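Local coordinates for phospho-2-dehydro-3-deoxyheptonate aldolase (Francisella tularensis, PDB 3TQK), which probably catalyses the condensation of phosphoenolpyruvate with D-erythrose 4-phosphate to DAHP, the first step of chorismate biosynthesis, at residues A[31-34]-A[35-39]. Numbering follows the deposited sequence.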
ATOM      1  N   GLU A  31     -15.338 -27.901  -4.130  1.00 29.78           N
ATOM      2  CA  GLU A  31     -14.487 -29.047  -3.843  1.00 30.12           C
ATOM      3  C   GLU A  31     -13.076 -28.871  -4.374  1.00 28.66           C
ATOM      4  O   GLU A  31     -12.122 -29.303  -3.725  1.00 28.95           O
ATOM      5  CB  GLU A  31     -15.125 -30.335  -4.371  1.00 32.08           C
ATOM      6  CG  GLU A  31     -16.413 -30.658  -3.617  1.00 34.95           C
ATOM      7  CD  GLU A  31     -17.230 -31.774  -4.217  1.00 40.23           C
ATOM      8  OE1 GLU A  31     -16.918 -32.244  -5.339  1.00 41.05           O
ATOM      9  OE2 GLU A  31     -18.215 -32.172  -3.547  1.00 44.65           O
ATOM     10  N   THR A  32     -12.938 -28.220  -5.528  1.00 27.80           N
ATOM     11  CA  THR A  32     -11.622 -27.888  -6.063  1.00 25.74           C
ATOM     12  C   THR A  32     -10.880 -26.937  -5.125  1.00 24.19           C
ATOM     13  O   THR A  32      -9.686 -27.119  -4.865  1.00 23.15           O
ATOM     14  CB  THR A  32     -11.728 -27.262  -7.473  1.00 26.12           C
ATOM     15  OG1 THR A  32     -12.336 -28.197  -8.360  1.00 25.64           O
ATOM     16  CG2 THR A  32     -10.348 -26.873  -8.038  1.00 24.59           C
ATOM     17  N   VAL A  33     -11.577 -25.926  -4.613  1.00 23.28           N
ATOM     18  CA  VAL A  33     -10.936 -24.953  -3.741  1.00 21.77           C
ATOM     19  C   VAL A  33     -10.564 -25.602  -2.412  1.00 22.25           C
ATOM     20  O   VAL A  33      -9.436 -25.466  -1.949  1.00 21.32           O
ATOM     21  CB  VAL A  33     -11.817 -23.708  -3.492  1.00 21.55           C
ATOM     22  CG1 VAL A  33     -11.136 -22.760  -2.512  1.00 18.76           C
ATOM     23  CG2 VAL A  33     -12.114 -22.974  -4.815  1.00 20.85           C
ATOM     24  N   ARG A  34     -11.509 -26.322  -1.814  1.00 23.74           N
ATOM     25  CA  ARG A  34     -11.290 -26.946  -0.522  1.00 24.49           C
ATOM     26  C   ARG A  34     -10.072 -27.854  -0.572  1.00 24.39           C
ATOM     27  O   ARG A  34      -9.175 -27.753   0.271  1.00 24.18           O
ATOM     28  CB  ARG A  34     -12.508 -27.762  -0.086  1.00 26.14           C
ATOM     29  CG  ARG A  34     -12.325 -28.415   1.303  1.00 28.58           C
ATOM     30  CD  ARG A  34     -13.521 -29.230   1.714  1.00 32.26           C
ATOM     31  NE  ARG A  34     -13.786 -30.291   0.748  1.00 35.30           N
ATOM     32  CZ  ARG A  34     -14.931 -30.965   0.668  1.00 39.89           C
ATOM     33  NH1 ARG A  34     -15.935 -30.717   1.510  1.00 41.06           N
ATOM     34  NH2 ARG A  34     -15.080 -31.895  -0.268  1.00 42.36           N
ATOM     35  N   LYS A  35     -10.036 -28.713  -1.582  1.00 24.88           N
ATOM     36  CA  LYS A  35      -8.964 -29.682  -1.732  1.00 25.35           C
ATOM     37  C   LYS A  35      -7.634 -29.021  -2.059  1.00 23.76           C
ATOM     38  O   LYS A  35      -6.627 -29.281  -1.390  1.00 23.61           O
ATOM     39  CB  LYS A  35      -9.334 -30.689  -2.818  1.00 27.03           C
ATOM     40  CG  LYS A  35      -8.289 -31.757  -3.134  1.00 29.71           C
ATOM     41  CD  LYS A  35      -8.843 -32.664  -4.244  1.00 34.05           C
ATOM     42  CE  LYS A  35      -7.902 -33.777  -4.647  1.00 36.20           C
ATOM     43  NZ  LYS A  35      -8.715 -34.910  -5.213  1.00 40.46           N
ATOM     44  N   SER A  36      -7.622 -28.161  -3.067  1.00 22.68           N
ATOM     45  CA  SER A  36      -6.379 -27.534  -3.503  1.00 21.93           C
ATOM     46  C   SER A  36      -5.778 -26.642  -2.421  1.00 21.43           C
ATOM     47  O   SER A  36      -4.555 -26.525  -2.325  1.00 21.43           O
ATOM     48  CB  SER A  36      -6.594 -26.734  -4.794  1.00 22.25           C
ATOM     49  OG  SER A  36      -7.602 -25.749  -4.660  1.00 21.55           O
ATOM     50  N   ARG A  37      -6.629 -26.020  -1.602  1.00 21.12           N
ATOM     51  CA  ARG A  37      -6.149 -25.190  -0.495  1.00 20.48           C
ATOM     52  C   ARG A  37      -5.395 -26.020   0.540  1.00 21.03           C
ATOM     53  O   ARG A  37      -4.354 -25.589   1.041  1.00 20.42           O
ATOM     54  CB  ARG A  37      -7.291 -24.446   0.193  1.00 19.94           C
ATOM     55  CG  ARG A  37      -7.714 -23.196  -0.502  1.00 19.52           C
ATOM     56  CD  ARG A  37      -8.819 -22.521   0.265  1.00 19.68           C
ATOM     57  NE  ARG A  37      -9.251 -21.254  -0.319  1.00 17.42           N
ATOM     58  CZ  ARG A  37     -10.326 -20.577   0.083  1.00 18.95           C
ATOM     59  NH1 ARG A  37     -11.073 -21.040   1.069  1.00 19.43           N
ATOM     60  NH2 ARG A  37     -10.663 -19.430  -0.494  1.00 20.56           N
ATOM     61  N   LYS A  38      -5.931 -27.192   0.874  1.00 22.23           N
ATOM     62  CA  LYS A  38      -5.241 -28.091   1.795  1.00 23.27           C
ATOM     63  C   LYS A  38      -3.910 -28.526   1.174  1.00 22.82           C
ATOM     64  O   LYS A  38      -2.871 -28.509   1.825  1.00 22.08           O
ATOM     65  CB  LYS A  38      -6.085 -29.323   2.130  1.00 24.66           C
ATOM     66  CG  LYS A  38      -7.303 -29.058   3.010  1.00 27.51           C
ATOM     67  CD  LYS A  38      -7.997 -30.393   3.327  1.00 32.00           C
ATOM     68  CE  LYS A  38      -9.503 -30.251   3.588  1.00 34.12           C
ATOM     69  NZ  LYS A  38     -10.222 -31.549   3.291  1.00 35.85           N
ATOM     70  N   GLU A  39      -3.958 -28.885  -0.099  1.00 22.83           N
ATOM     71  CA  GLU A  39      -2.761 -29.283  -0.822  1.00 23.25           C
ATOM     72  C   GLU A  39      -1.664 -28.211  -0.873  1.00 22.13           C
ATOM     73  O   GLU A  39      -0.500 -28.531  -0.637  1.00 22.59           O
ATOM     74  CB  GLU A  39      -3.131 -29.761  -2.224  1.00 24.19           C
ATOM     75  CG  GLU A  39      -3.947 -31.079  -2.203  1.00 26.95           C
ATOM     76  CD  GLU A  39      -4.163 -31.690  -3.593  1.00 30.91           C
ATOM     77  OE1 GLU A  39      -3.682 -31.106  -4.593  1.00 30.02           O
ATOM     78  OE2 GLU A  39      -4.808 -32.773  -3.671  1.00 35.27           O
TER
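About two and a half turns in the middle of the alpha-helix 27-45 illustrate how a serine can double the i to i+4 bond of its own backbone. T32 O accepts both S36 N, at 2.9 Å, and S36 OG, whose 2.5 Å to T32 O is short; the two donors arrive from opposite faces of the carbonyl plane. With chi1 at 57°, OG sits between the backbone N and the carbonyl carbon of S36, the rotation that turns the hydroxyl back onto the preceding turn. S36 OG also hydrogen-bonds to T155 OG1, while T32 OG1 is bonded to T28 O and T131 O. In this TIM-barrel protein of the class-I DAHP synthase family, the helix directly precedes the first barrel strand, 51-56. One turn's spacing also brings V33 beside R37. Methyl CG1 of V33 lies over one face of the guanidinium, offset toward its rim, 3.3 Å from R37 NE, and the R37 chain, extended from CG to NE, carries NH2 to a hydrogen bond with I154 O. On the solvent side R34 and K38 run alongside each other: R34 CG lies 4.1 Å from K38 CE, while the like-charged R34 NE and K38 NZ stand 4.6 Å apart.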